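Local structure of HemO (Neisseria meningitidis, 1J77) at residues I108-C113 with F181-V186; Q49-K54 with K97-E102; A12-A17 with E168-A173. The protein binds heme and probably cleaves its ring oxidatively, as heme oxygenases do, a reaction that releases the iron. All coordinates share one frame; numbering follows the deposited sequence.

How the contacts relate
Contact 1 lies nearest the chain centre. It joins helix 104-119 to helix 167-192 beside the heme, by sulfur and aromatic rings. Contact 2 lies about 10 Å from it, centre to centre. There one leucine, Leu99 of segment 97-102, packs on one turn of helix 39-60, and the contact is apolar and partly exposed. Phe183 touches Leu99 and Pro100, so these two contacts share one hydrophobic layer. Contact 3 uses helix 167-192 again, now with helix 11-32. It is also largely buried but lies farther out, and it relies on a salt bridge. Contacts 1 and 3 both reach the heme, and Tyr112 packs on Leu15 and Lys16. Contacts 2 and 3 do not touch.

Contact 1 (I108-C113 with F181-V186); sequences IGWLYC and FAFYKV. With HEM (protoporphyrin IX containing Fe), chain B.
Cys113 and Phe181 make a sulfur-aromatic contact. The SG of Cys113 sits over the centre of the Phe181 ring, 3.8 Å from its centroid and 11° off the ring normal. With chi1 at -176° the thiol swings away from its own amide and over the ring.

A second pair is aromatic. The far corner of the Trp110 indole, CH2, lies 3.7 Å from Phe183 CB, and the two ring planes are inclined at 43°. This is oblique packing. Pro100 and Leu99 of the loop that leads into helix 104-119 extend it.

The heme edge rests on the same two helices. Cys113 SG lies 3.5 Å from heme CAC on a vinyl group. Phe181 turns a ring edge to the meso carbon, with its CE2 3.6 Å from heme CHD. Tyr184 lays a ring face under the methyl CMC, which is 3.4 Å from its CZ.

One polar bond joins in: Tyr112 OH donates to the propionate O1D of the heme at 2.7 Å, with this oxygen in the ring plane. Sulfur and rings thus give the porphyrin edge an apolar bed, while the phenol of Tyr112 anchors a propionate.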
loop_
_atom_site.group_PDB
_atom_site.type_symbol
_atom_site.label_atom_id
_atom_site.label_comp_id
_atom_site.label_asym_id
_atom_site.label_seq_id
_atom_site.Cartn_x
_atom_site.Cartn_y
_atom_site.Cartn_z
ATOM N N ILE A 108 7.132 -5.405 9.950
ATOM C CA ILE A 108 7.181 -6.382 8.860
ATOM C C ILE A 108 5.796 -6.543 8.206
ATOM O O ILE A 108 5.718 -6.658 7.003
ATOM C CB ILE A 108 7.762 -7.727 9.363
ATOM C CG1 ILE A 108 9.164 -7.512 9.927
ATOM C CG2 ILE A 108 7.819 -8.705 8.206
ATOM C CD1 ILE A 108 9.667 -8.685 10.755
ATOM N N GLY A 109 4.756 -6.536 9.020
ATOM C CA GLY A 109 3.375 -6.498 8.523
ATOM C C GLY A 109 3.025 -5.286 7.663
ATOM O O GLY A 109 2.338 -5.441 6.652
ATOM N N TRP A 110 3.470 -4.101 8.053
ATOM C CA TRP A 110 3.299 -2.903 7.231
ATOM C C TRP A 110 4.017 -3.037 5.924
ATOM O O TRP A 110 3.533 -2.614 4.867
ATOM C CB TRP A 110 3.750 -1.608 7.942
ATOM C CG TRP A 110 2.861 -1.185 9.039
ATOM C CD1 TRP A 110 2.639 -1.798 10.226
ATOM C CD2 TRP A 110 2.068 -0.004 9.051
ATOM N NE1 TRP A 110 1.709 -1.099 10.940
ATOM C CE2 TRP A 110 1.376 0.037 10.263
ATOM C CE3 TRP A 110 1.888 1.038 8.154
ATOM C CZ2 TRP A 110 0.488 1.088 10.608
ATOM C CZ3 TRP A 110 1.017 2.071 8.497
ATOM C CH2 TRP A 110 0.320 2.068 9.701
ATOM N N LEU A 111 5.229 -3.588 5.969
ATOM C CA LEU A 111 5.944 -3.817 4.762
ATOM C C LEU A 111 5.235 -4.789 3.774
ATOM O O LEU A 111 5.214 -4.527 2.575
ATOM C CB LEU A 111 7.376 -4.303 5.096
ATOM C CG LEU A 111 8.250 -4.558 3.881
ATOM C CD1 LEU A 111 8.466 -3.400 3.029
ATOM C CD2 LEU A 111 9.595 -5.162 4.330
ATOM N N TYR A 112 4.731 -5.889 4.294
ATOM C CA TYR A 112 3.898 -6.829 3.519
ATOM C C TYR A 112 2.725 -6.073 2.852
ATOM O O TYR A 112 2.528 -6.173 1.624
ATOM C CB TYR A 112 3.389 -7.947 4.441
ATOM C CG TYR A 112 2.233 -8.718 3.832
ATOM C CD1 TYR A 112 2.451 -9.680 2.837
ATOM C CD2 TYR A 112 0.947 -8.444 4.233
ATOM C CE1 TYR A 112 1.380 -10.343 2.257
ATOM C CE2 TYR A 112 -0.148 -9.084 3.639
ATOM C CZ TYR A 112 0.073 -10.044 2.652
ATOM O OH TYR A 112 -1.037 -10.699 2.072
ATOM N N CYS A 113 2.025 -5.251 3.611
ATOM C CA CYS A 113 0.839 -4.521 3.107
ATOM C C CYS A 113 1.262 -3.590 1.991
ATOM O O CYS A 113 0.683 -3.595 0.915
ATOM C CB CYS A 113 0.255 -3.764 4.255
ATOM S SG CYS A 113 -1.225 -2.902 3.910
ATOM N N PHE A 181 -3.617 -1.955 7.087
ATOM C CA PHE A 181 -4.868 -1.845 6.330
ATOM C C PHE A 181 -5.839 -0.936 7.015
ATOM O O PHE A 181 -6.532 -0.159 6.355
ATOM C CB PHE A 181 -5.532 -3.209 6.093
ATOM C CG PHE A 181 -4.925 -4.060 4.979
ATOM C CD1 PHE A 181 -4.375 -5.326 5.265
ATOM C CD2 PHE A 181 -4.922 -3.645 3.648
ATOM C CE1 PHE A 181 -3.876 -6.118 4.266
ATOM C CE2 PHE A 181 -4.436 -4.464 2.660
ATOM C CZ PHE A 181 -3.874 -5.703 2.978
ATOM N N ALA A 182 -5.950 -1.026 8.350
ATOM C CA ALA A 182 -6.884 -0.162 9.046
ATOM C C ALA A 182 -6.516 1.290 8.921
ATOM O O ALA A 182 -7.369 2.134 8.736
ATOM C CB ALA A 182 -6.975 -0.532 10.478
ATOM N N PHE A 183 -5.224 1.594 9.034
ATOM C CA PHE A 183 -4.739 2.951 8.847
ATOM C C PHE A 183 -5.041 3.473 7.429
ATOM O O PHE A 183 -5.470 4.606 7.279
ATOM C CB PHE A 183 -3.242 3.031 9.164
ATOM C CG PHE A 183 -2.625 4.402 8.919
ATOM C CD1 PHE A 183 -2.997 5.487 9.700
ATOM C CD2 PHE A 183 -1.771 4.626 7.856
ATOM C CE1 PHE A 183 -2.462 6.692 9.489
ATOM C CE2 PHE A 183 -1.223 5.883 7.652
ATOM C CZ PHE A 183 -1.598 6.902 8.474
ATOM N N TYR A 184 -4.830 2.660 6.409
ATOM C CA TYR A 184 -5.198 3.052 5.064
ATOM C C TYR A 184 -6.629 3.539 4.980
ATOM O O TYR A 184 -6.876 4.593 4.391
ATOM C CB TYR A 184 -4.963 1.942 4.065
ATOM C CG TYR A 184 -5.001 2.385 2.601
ATOM C CD1 TYR A 184 -3.890 2.823 1.928
ATOM C CD2 TYR A 184 -6.173 2.384 1.887
ATOM C CE1 TYR A 184 -3.935 3.244 0.611
ATOM C CE2 TYR A 184 -6.223 2.792 0.574
ATOM C CZ TYR A 184 -5.121 3.176 -0.074
ATOM O OH TYR A 184 -5.184 3.616 -1.367
ATOM N N LYS A 185 -7.551 2.823 5.604
ATOM C CA LYS A 185 -8.937 3.261 5.559
ATOM C C LYS A 185 -9.183 4.513 6.406
ATOM O O LYS A 185 -10.009 5.328 6.031
ATOM C CB LYS A 185 -9.870 2.150 6.002
ATOM C CG LYS A 185 -9.864 0.937 5.062
ATOM C CD LYS A 185 -11.014 -0.076 5.264
ATOM C CE LYS A 185 -10.826 -0.903 6.474
ATOM N NZ LYS A 185 -12.000 -1.829 6.716
ATOM N N VAL A 186 -8.525 4.664 7.550
ATOM C CA VAL A 186 -8.658 5.909 8.332
ATOM C C VAL A 186 -8.264 7.097 7.442
ATOM O O VAL A 186 -9.013 8.110 7.365
ATOM C CB VAL A 186 -7.760 5.906 9.603
ATOM C CG1 VAL A 186 -7.618 7.325 10.186
ATOM C CG2 VAL A 186 -8.263 4.900 10.611
HETATM C CHA HEM B . -3.051 -8.278 -3.716
HETATM C CHB HEM B . -6.558 -5.837 -5.993
HETATM C CHC HEM B . -5.777 -2.015 -3.063
HETATM C CHD HEM B . -2.598 -4.665 -0.485
HETATM C C1A HEM B . -3.997 -7.911 -4.642
HETATM C C2A HEM B . -4.375 -8.674 -5.853
HETATM C C3A HEM B . -5.338 -7.978 -6.453
HETATM C C4A HEM B . -5.626 -6.781 -5.676
HETATM C CMA HEM B . -6.056 -8.380 -7.766
HETATM C CAA HEM B . -3.766 -9.991 -6.414
HETATM C CBA HEM B . -2.704 -9.632 -7.454
HETATM C CGA HEM B . -1.952 -10.853 -7.947
HETATM O O1A HEM B . -1.984 -11.902 -7.238
HETATM O O2A HEM B . -1.347 -10.764 -9.057
HETATM C C1B HEM B . -6.660 -4.581 -5.413
HETATM C C2B HEM B . -7.540 -3.535 -5.855
HETATM C C3B HEM B . -7.358 -2.470 -5.023
HETATM C C4B HEM B . -6.293 -2.825 -4.087
HETATM C CMB HEM B . -8.484 -3.721 -7.071
HETATM C CAB HEM B . -8.014 -1.090 -5.096
HETATM C CBB HEM B . -9.274 -0.941 -5.491
HETATM C C1C HEM B . -4.816 -2.389 -2.162
HETATM C C2C HEM B . -4.205 -1.523 -1.154
HETATM C C3C HEM B . -3.380 -2.279 -0.413
HETATM C C4C HEM B . -3.330 -3.605 -0.965
HETATM C CMC HEM B . -4.605 -0.056 -0.940
HETATM C CAC HEM B . -2.528 -1.865 0.779
HETATM C CBC HEM B . -2.832 -0.761 1.455
HETATM C C1D HEM B . -2.469 -5.852 -1.133
HETATM C C2D HEM B . -1.609 -6.902 -0.648
HETATM C C3D HEM B . -1.754 -8.031 -1.619
HETATM C C4D HEM B . -2.679 -7.540 -2.610
HETATM C CMD HEM B . -0.752 -6.843 0.617
HETATM C CAD HEM B . -1.026 -9.375 -1.637
HETATM C CBD HEM B . -1.920 -10.528 -1.289
HETATM C CGD HEM B . -0.999 -11.727 -1.249
HETATM O O1D HEM B . -0.413 -11.973 -0.168
HETATM O O2D HEM B . -0.908 -12.466 -2.277
HETATM N NA HEM B . -4.769 -6.775 -4.589
HETATM N NB HEM B . -5.948 -4.130 -4.312
HETATM N NC HEM B . -4.240 -3.617 -2.011
HETATM N ND HEM B . -3.118 -6.242 -2.313
HETATM FE FE HEM B . -4.590 -5.249 -3.243
HETATM O O HOH W 1 -3.156 -4.504 -4.338
#

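Contact 2 (Q49-K54 with K97-E102)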
loop_
_atom_site.group_PDB
_atom_site.type_symbol
_atom_site.label_atom_id
_atom_site.label_comp_id
_atom_site.label_asym_id
_atom_site.label_seq_id
_atom_site.Cartn_x
_atom_site.Cartn_y
_atom_site.Cartn_z
ATOM N N GLN A 49 -2.629 7.944 -1.113
ATOM C CA GLN A 49 -1.480 7.123 -1.433
ATOM C C GLN A 49 -0.205 7.762 -0.853
ATOM O O GLN A 49 0.678 7.049 -0.354
ATOM C CB GLN A 49 -1.344 6.936 -2.964
ATOM C CG GLN A 49 -2.469 6.162 -3.643
ATOM C CD GLN A 49 -2.300 4.681 -3.480
ATOM O OE1 GLN A 49 -1.860 3.975 -4.411
ATOM N NE2 GLN A 49 -2.659 4.171 -2.300
ATOM N N SER A 50 -0.095 9.084 -0.924
ATOM C CA SER A 50 1.101 9.790 -0.369
ATOM C C SER A 50 1.306 9.536 1.106
ATOM O O SER A 50 2.448 9.262 1.564
ATOM C CB SER A 50 1.019 11.323 -0.583
ATOM O OG SER A 50 2.188 11.933 -0.046
ATOM N N VAL A 51 0.245 9.599 1.871
ATOM C CA VAL A 51 0.310 9.423 3.303
ATOM C C VAL A 51 0.695 8.003 3.633
ATOM O O VAL A 51 1.562 7.740 4.502
ATOM C CB VAL A 51 -1.032 9.784 4.000
ATOM C CG1 VAL A 51 -1.011 9.490 5.491
ATOM C CG2 VAL A 51 -1.335 11.219 3.770
ATOM N N PHE A 52 0.038 7.056 2.994
ATOM C CA PHE A 52 0.371 5.661 3.258
ATOM C C PHE A 52 1.839 5.355 2.937
ATOM O O PHE A 52 2.551 4.684 3.710
ATOM C CB PHE A 52 -0.553 4.696 2.510
ATOM C CG PHE A 52 -0.232 3.252 2.808
ATOM C CD1 PHE A 52 -0.610 2.678 4.012
ATOM C CD2 PHE A 52 0.431 2.496 1.903
ATOM C CE1 PHE A 52 -0.288 1.349 4.292
ATOM C CE2 PHE A 52 0.731 1.168 2.204
ATOM C CZ PHE A 52 0.370 0.644 3.366
ATOM N N HIS A 53 2.286 5.774 1.768
ATOM C CA HIS A 53 3.669 5.467 1.374
ATOM C C HIS A 53 4.679 6.254 2.214
ATOM O O HIS A 53 5.760 5.759 2.501
ATOM C CB HIS A 53 3.837 5.662 -0.131
ATOM C CG HIS A 53 3.320 4.488 -0.885
ATOM N ND1 HIS A 53 2.068 4.423 -1.486
ATOM C CD2 HIS A 53 3.857 3.257 -1.008
ATOM C CE1 HIS A 53 1.911 3.226 -2.019
ATOM N NE2 HIS A 53 2.974 2.496 -1.730
ATOM N N LYS A 54 4.346 7.446 2.664
ATOM C CA LYS A 54 5.237 8.113 3.618
ATOM C C LYS A 54 5.376 7.307 4.914
ATOM O O LYS A 54 6.473 7.169 5.472
ATOM C CB LYS A 54 4.742 9.536 3.902
ATOM C CG LYS A 54 5.506 10.275 5.029
ATOM C CD LYS A 54 6.928 10.505 4.744
ATOM C CE LYS A 54 7.646 11.150 5.963
ATOM N NZ LYS A 54 8.942 11.744 5.554
ATOM N N LYS A 97 -2.578 14.669 10.629
ATOM C CA LYS A 97 -2.365 14.027 11.921
ATOM C C LYS A 97 -0.999 13.353 11.961
ATOM O O LYS A 97 -0.312 13.242 10.935
ATOM C CB LYS A 97 -3.483 13.018 12.206
ATOM C CG LYS A 97 -4.835 13.392 11.576
ATOM C CD LYS A 97 -5.940 13.508 12.619
ATOM C CE LYS A 97 -7.116 14.325 12.099
ATOM N NZ LYS A 97 -8.374 14.098 12.910
ATOM N N GLU A 98 -0.600 12.935 13.154
ATOM C CA GLU A 98 0.651 12.253 13.337
ATOM C C GLU A 98 0.633 10.949 12.593
ATOM O O GLU A 98 -0.330 10.215 12.638
ATOM C CB GLU A 98 0.893 11.940 14.789
ATOM C CG GLU A 98 2.362 11.951 15.121
ATOM C CD GLU A 98 2.641 11.308 16.445
ATOM O OE1 GLU A 98 2.692 12.042 17.452
ATOM O OE2 GLU A 98 2.780 10.068 16.466
ATOM N N LEU A 99 1.730 10.647 11.937
ATOM C CA LEU A 99 1.818 9.436 11.161
ATOM C C LEU A 99 2.400 8.294 11.971
ATOM O O LEU A 99 3.310 8.481 12.775
ATOM C CB LEU A 99 2.703 9.672 9.957
ATOM C CG LEU A 99 2.003 10.156 8.689
ATOM C CD1 LEU A 99 2.866 9.904 7.506
ATOM C CD2 LEU A 99 0.743 9.403 8.528
ATOM N N PRO A 100 1.895 7.092 11.748
ATOM C CA PRO A 100 2.451 5.865 12.337
ATOM C C PRO A 100 3.897 5.725 11.949
ATOM O O PRO A 100 4.273 6.102 10.824
ATOM C CB PRO A 100 1.621 4.754 11.680
ATOM C CG PRO A 100 0.376 5.442 11.199
ATOM C CD PRO A 100 0.716 6.831 10.894
ATOM N N TYR A 101 4.722 5.169 12.841
ATOM C CA TYR A 101 6.127 4.971 12.572
ATOM C C TYR A 101 6.424 3.660 13.272
ATOM O O TYR A 101 7.078 3.601 14.325
ATOM C CB TYR A 101 6.913 6.151 13.163
ATOM C CG TYR A 101 8.341 6.317 12.742
ATOM C CD1 TYR A 101 8.690 7.020 11.577
ATOM C CD2 TYR A 101 9.379 5.857 13.523
ATOM C CE1 TYR A 101 10.008 7.208 11.212
ATOM C CE2 TYR A 101 10.659 6.048 13.171
ATOM C CZ TYR A 101 11.009 6.738 12.017
ATOM O OH TYR A 101 12.345 6.968 11.725
ATOM N N GLU A 102 6.006 2.579 12.622
ATOM C CA GLU A 102 6.022 1.283 13.259
ATOM C C GLU A 102 7.424 0.676 13.232
ATOM O O GLU A 102 8.282 1.010 12.389
ATOM C CB GLU A 102 4.992 0.351 12.593
ATOM C CG GLU A 102 4.730 -0.923 13.394
ATOM C CD GLU A 102 4.387 -0.690 14.843
ATOM O OE1 GLU A 102 3.159 -0.488 15.097
ATOM O OE2 GLU A 102 5.344 -0.731 15.729
#
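Leu99 spreads its two methyls over helix 39-60, one against Val51 and one against Lys54. Its CD2 meets Val51 CG1 at 3.5 Å, and the two branched side chains run obliquely past each other. Its CD1 lies 3.6 Å from Lys54 CG. The leucine therefore bridges one turn of the helix, from residue 51 to residue 54.

The lysine takes part through its aliphatic base. A chi1 of 173° turns the chain away from its own amide nitrogen and brings its CG up to the leucine methyl, the two chains crossing at about a right angle. The lysine chain then bends at chi2 (63°). Lys54 is exposed, whereas Val51 is buried. The contact thus runs from the interior out to the surface.

Other groups pack around it. Phe183 of helix 167-192 packs on Val51, and Tyr93 and Phe95 also touch this valine. Further along, Glu102 O accepts a hydrogen bond from His58 NE2 and the Tyr101 ring stacks on that of His58, which probably helps to hold the loop.

Within the helix, Gln49 O has two donors, both from His53. The backbone N makes the usual helical bond at 3.0 Å. The ring ND1 adds a longer one of 3.2 Å, bent to 143°, from the opposite face of the carbonyl plane. This second bond holds the imidazole against its own helix.

Across the contact the side chains meet by carbon-to-carbon packing. The loop before helix 104-119 is held to helix 39-60 here by methyl and methylene groups, with a polar tie added by His58.

Contact 3 (A12-A17 with E168-A173). With HEM (protoporphyrin IX containing Fe), chain B.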
loop_
_atom_site.group_PDB
_atom_site.type_symbol
_atom_site.label_atom_id
_atom_site.label_comp_id
_atom_site.label_asym_id
_atom_site.label_seq_id
_atom_site.Cartn_x
_atom_site.Cartn_y
_atom_site.Cartn_z
ATOM N N ALA A 12 4.068 -16.073 4.532
ATOM C CA ALA A 12 3.440 -15.232 3.537
ATOM C C ALA A 12 2.018 -15.684 3.285
ATOM O O ALA A 12 1.144 -14.844 3.043
ATOM C CB ALA A 12 4.277 -15.246 2.235
ATOM N N LYS A 13 1.749 -16.987 3.390
ATOM C CA LYS A 13 0.385 -17.504 3.145
ATOM C C LYS A 13 -0.516 -17.269 4.325
ATOM O O LYS A 13 -1.743 -17.185 4.172
ATOM C CB LYS A 13 0.424 -19.018 2.837
ATOM C CG LYS A 13 0.833 -19.275 1.450
ATOM C CD LYS A 13 1.019 -20.752 1.134
ATOM C CE LYS A 13 1.317 -20.920 -0.344
ATOM N NZ LYS A 13 1.740 -22.316 -0.674
ATOM N N ARG A 14 0.049 -17.216 5.512
ATOM C CA ARG A 14 -0.711 -16.987 6.695
ATOM C C ARG A 14 -1.080 -15.495 6.731
ATOM O O ARG A 14 -2.233 -15.139 7.078
ATOM C CB ARG A 14 0.046 -17.453 7.917
ATOM C CG ARG A 14 0.273 -18.994 7.896
ATOM C CD ARG A 14 0.649 -19.595 9.244
ATOM N NE ARG A 14 2.084 -19.526 9.550
ATOM C CZ ARG A 14 3.006 -20.347 9.028
ATOM N NH1 ARG A 14 4.293 -20.221 9.354
ATOM N NH2 ARG A 14 2.659 -21.265 8.147
ATOM N N LEU A 15 -0.138 -14.635 6.334
ATOM C CA LEU A 15 -0.395 -13.198 6.244
ATOM C C LEU A 15 -1.591 -12.986 5.327
ATOM O O LEU A 15 -2.550 -12.270 5.694
ATOM C CB LEU A 15 0.831 -12.462 5.687
ATOM C CG LEU A 15 1.868 -12.065 6.738
ATOM C CD1 LEU A 15 3.171 -11.812 6.096
ATOM C CD2 LEU A 15 1.403 -10.847 7.472
ATOM N N LYS A 16 -1.525 -13.556 4.122
ATOM C CA LYS A 16 -2.626 -13.441 3.135
ATOM C C LYS A 16 -3.935 -13.949 3.707
ATOM O O LYS A 16 -4.967 -13.277 3.627
ATOM C CB LYS A 16 -2.317 -14.252 1.865
ATOM C CG LYS A 16 -3.361 -14.097 0.745
ATOM C CD LYS A 16 -2.921 -14.841 -0.505
ATOM C CE LYS A 16 -4.050 -15.011 -1.511
ATOM N NZ LYS A 16 -4.366 -13.729 -2.184
ATOM N N ALA A 17 -3.939 -15.161 4.235
ATOM C CA ALA A 17 -5.157 -15.757 4.823
ATOM C C ALA A 17 -5.825 -14.887 5.868
ATOM O O ALA A 17 -7.054 -14.664 5.806
ATOM C CB ALA A 17 -4.842 -17.152 5.427
ATOM N N GLU A 168 5.477 -16.863 16.914
ATOM C CA GLU A 168 5.150 -15.828 17.865
ATOM C C GLU A 168 5.370 -14.433 17.238
ATOM O O GLU A 168 4.559 -13.520 17.415
ATOM C CB GLU A 168 6.034 -16.001 19.121
ATOM C CG GLU A 168 6.141 -17.438 19.706
ATOM C CD GLU A 168 7.088 -18.380 18.958
ATOM O OE1 GLU A 168 8.327 -18.250 19.090
ATOM O OE2 GLU A 168 6.602 -19.293 18.252
ATOM N N ALA A 169 6.478 -14.288 16.515
ATOM C CA ALA A 169 6.808 -13.015 15.864
ATOM C C ALA A 169 5.898 -12.836 14.667
ATOM O O ALA A 169 5.602 -11.689 14.283
ATOM C CB ALA A 169 8.246 -13.004 15.421
ATOM N N GLU A 170 5.505 -13.947 14.044
ATOM C CA GLU A 170 4.577 -13.901 12.906
ATOM C C GLU A 170 3.269 -13.287 13.349
ATOM O O GLU A 170 2.670 -12.503 12.625
ATOM C CB GLU A 170 4.249 -15.304 12.392
ATOM C CG GLU A 170 5.276 -15.951 11.512
ATOM C CD GLU A 170 4.743 -17.236 10.894
ATOM O OE1 GLU A 170 3.611 -17.232 10.339
ATOM O OE2 GLU A 170 5.445 -18.254 10.986
ATOM N N ALA A 171 2.783 -13.686 14.520
ATOM C CA ALA A 171 1.534 -13.146 15.032
ATOM C C ALA A 171 1.570 -11.625 15.114
ATOM O O ALA A 171 0.614 -10.947 14.737
ATOM C CB ALA A 171 1.188 -13.770 16.411
ATOM N N GLU A 172 2.682 -11.078 15.593
ATOM C CA GLU A 172 2.850 -9.642 15.738
ATOM C C GLU A 172 2.888 -8.997 14.368
ATOM O O GLU A 172 2.247 -7.961 14.141
ATOM C CB GLU A 172 4.130 -9.346 16.514
ATOM C CG GLU A 172 4.108 -9.999 17.893
ATOM C CD GLU A 172 5.353 -9.789 18.734
ATOM O OE1 GLU A 172 6.367 -9.227 18.246
ATOM O OE2 GLU A 172 5.300 -10.215 19.931
ATOM N N ALA A 173 3.595 -9.623 13.449
ATOM C CA ALA A 173 3.643 -9.133 12.058
ATOM C C ALA A 173 2.252 -9.117 11.416
ATOM O O ALA A 173 1.895 -8.168 10.724
ATOM C CB ALA A 173 4.569 -9.951 11.229
HETATM C CHA HEM B . -3.051 -8.278 -3.716
HETATM C CHB HEM B . -6.558 -5.837 -5.993
HETATM C CHC HEM B . -5.777 -2.015 -3.063
HETATM C CHD HEM B . -2.598 -4.665 -0.485
HETATM C C1A HEM B . -3.997 -7.911 -4.642
HETATM C C2A HEM B . -4.375 -8.674 -5.853
HETATM C C3A HEM B . -5.338 -7.978 -6.453
HETATM C C4A HEM B . -5.626 -6.781 -5.676
HETATM C CMA HEM B . -6.056 -8.380 -7.766
HETATM C CAA HEM B . -3.766 -9.991 -6.414
HETATM C CBA HEM B . -2.704 -9.632 -7.454
HETATM C CGA HEM B . -1.952 -10.853 -7.947
HETATM O O1A HEM B . -1.984 -11.902 -7.238
HETATM O O2A HEM B . -1.347 -10.764 -9.057
HETATM C C1B HEM B . -6.660 -4.581 -5.413
HETATM C C2B HEM B . -7.540 -3.535 -5.855
HETATM C C3B HEM B . -7.358 -2.470 -5.023
HETATM C C4B HEM B . -6.293 -2.825 -4.087
HETATM C CMB HEM B . -8.484 -3.721 -7.071
HETATM C CAB HEM B . -8.014 -1.090 -5.096
HETATM C CBB HEM B . -9.274 -0.941 -5.491
HETATM C C1C HEM B . -4.816 -2.389 -2.162
HETATM C C2C HEM B . -4.205 -1.523 -1.154
HETATM C C3C HEM B . -3.380 -2.279 -0.413
HETATM C C4C HEM B . -3.330 -3.605 -0.965
HETATM C CMC HEM B . -4.605 -0.056 -0.940
HETATM C CAC HEM B . -2.528 -1.865 0.779
HETATM C CBC HEM B . -2.832 -0.761 1.455
HETATM C C1D HEM B . -2.469 -5.852 -1.133
HETATM C C2D HEM B . -1.609 -6.902 -0.648
HETATM C C3D HEM B . -1.754 -8.031 -1.619
HETATM C C4D HEM B . -2.679 -7.540 -2.610
HETATM C CMD HEM B . -0.752 -6.843 0.617
HETATM C CAD HEM B . -1.026 -9.375 -1.637
HETATM C CBD HEM B . -1.920 -10.528 -1.289
HETATM C CGD HEM B . -0.999 -11.727 -1.249
HETATM O O1D HEM B . -0.413 -11.973 -0.168
HETATM O O2D HEM B . -0.908 -12.466 -2.277
HETATM N NA HEM B . -4.769 -6.775 -4.589
HETATM N NB HEM B . -5.948 -4.130 -4.312
HETATM N NC HEM B . -4.240 -3.617 -2.011
HETATM N ND HEM B . -3.118 -6.242 -2.313
HETATM FE FE HEM B . -4.590 -5.249 -3.243
HETATM O O HOH W 1 -3.156 -4.504 -4.338
#
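Glu170 OE2 accepts a hydrogen bond from Arg14 NH1 at 2.8 Å, nearly straight at 168° and in the guanidinium plane. The second carboxylate oxygen, OE1, takes the NE of Arg14 at 2.9 Å. That bond is more bent, at 142°, and OE1 is tilted out of the guanidinium plane. Both oxygens use their syn lone pairs. The result is a side-on, two-nitrogen salt bridge with the two flat groups turned 31° apart.

The arginine chain bends at chi3, which brings NE and NH1 round to the carboxylate. The glutamate reaches out extended beyond CG. Two bonds restrict the rotation of both groups. Arg14 NH2 is also bonded, to the backbone O of Ala8, and so ties the first modelled residue to the bridge. Glu170 is buried, and the paired charge probably keeps it ionised.

Beside the salt bridge there is a loose van der Waals approach, Leu15 CD2 to the backbone O of Ala173, 4.2 Å. Phe11, on the same helix as Leu15, touches Glu170 and Ala173.

Lys16, a heme-binding residue, lies by the propionate that Tyr112 OH also bonds. Its NZ is 3.7 Å from heme O2D, not a close bond. Helix 11-32 also carries His23, the axial ligand of the heme iron. Here an interhelical salt bridge joins this proximal helix to helix 167-192 in the all-helical heme oxygenase fold.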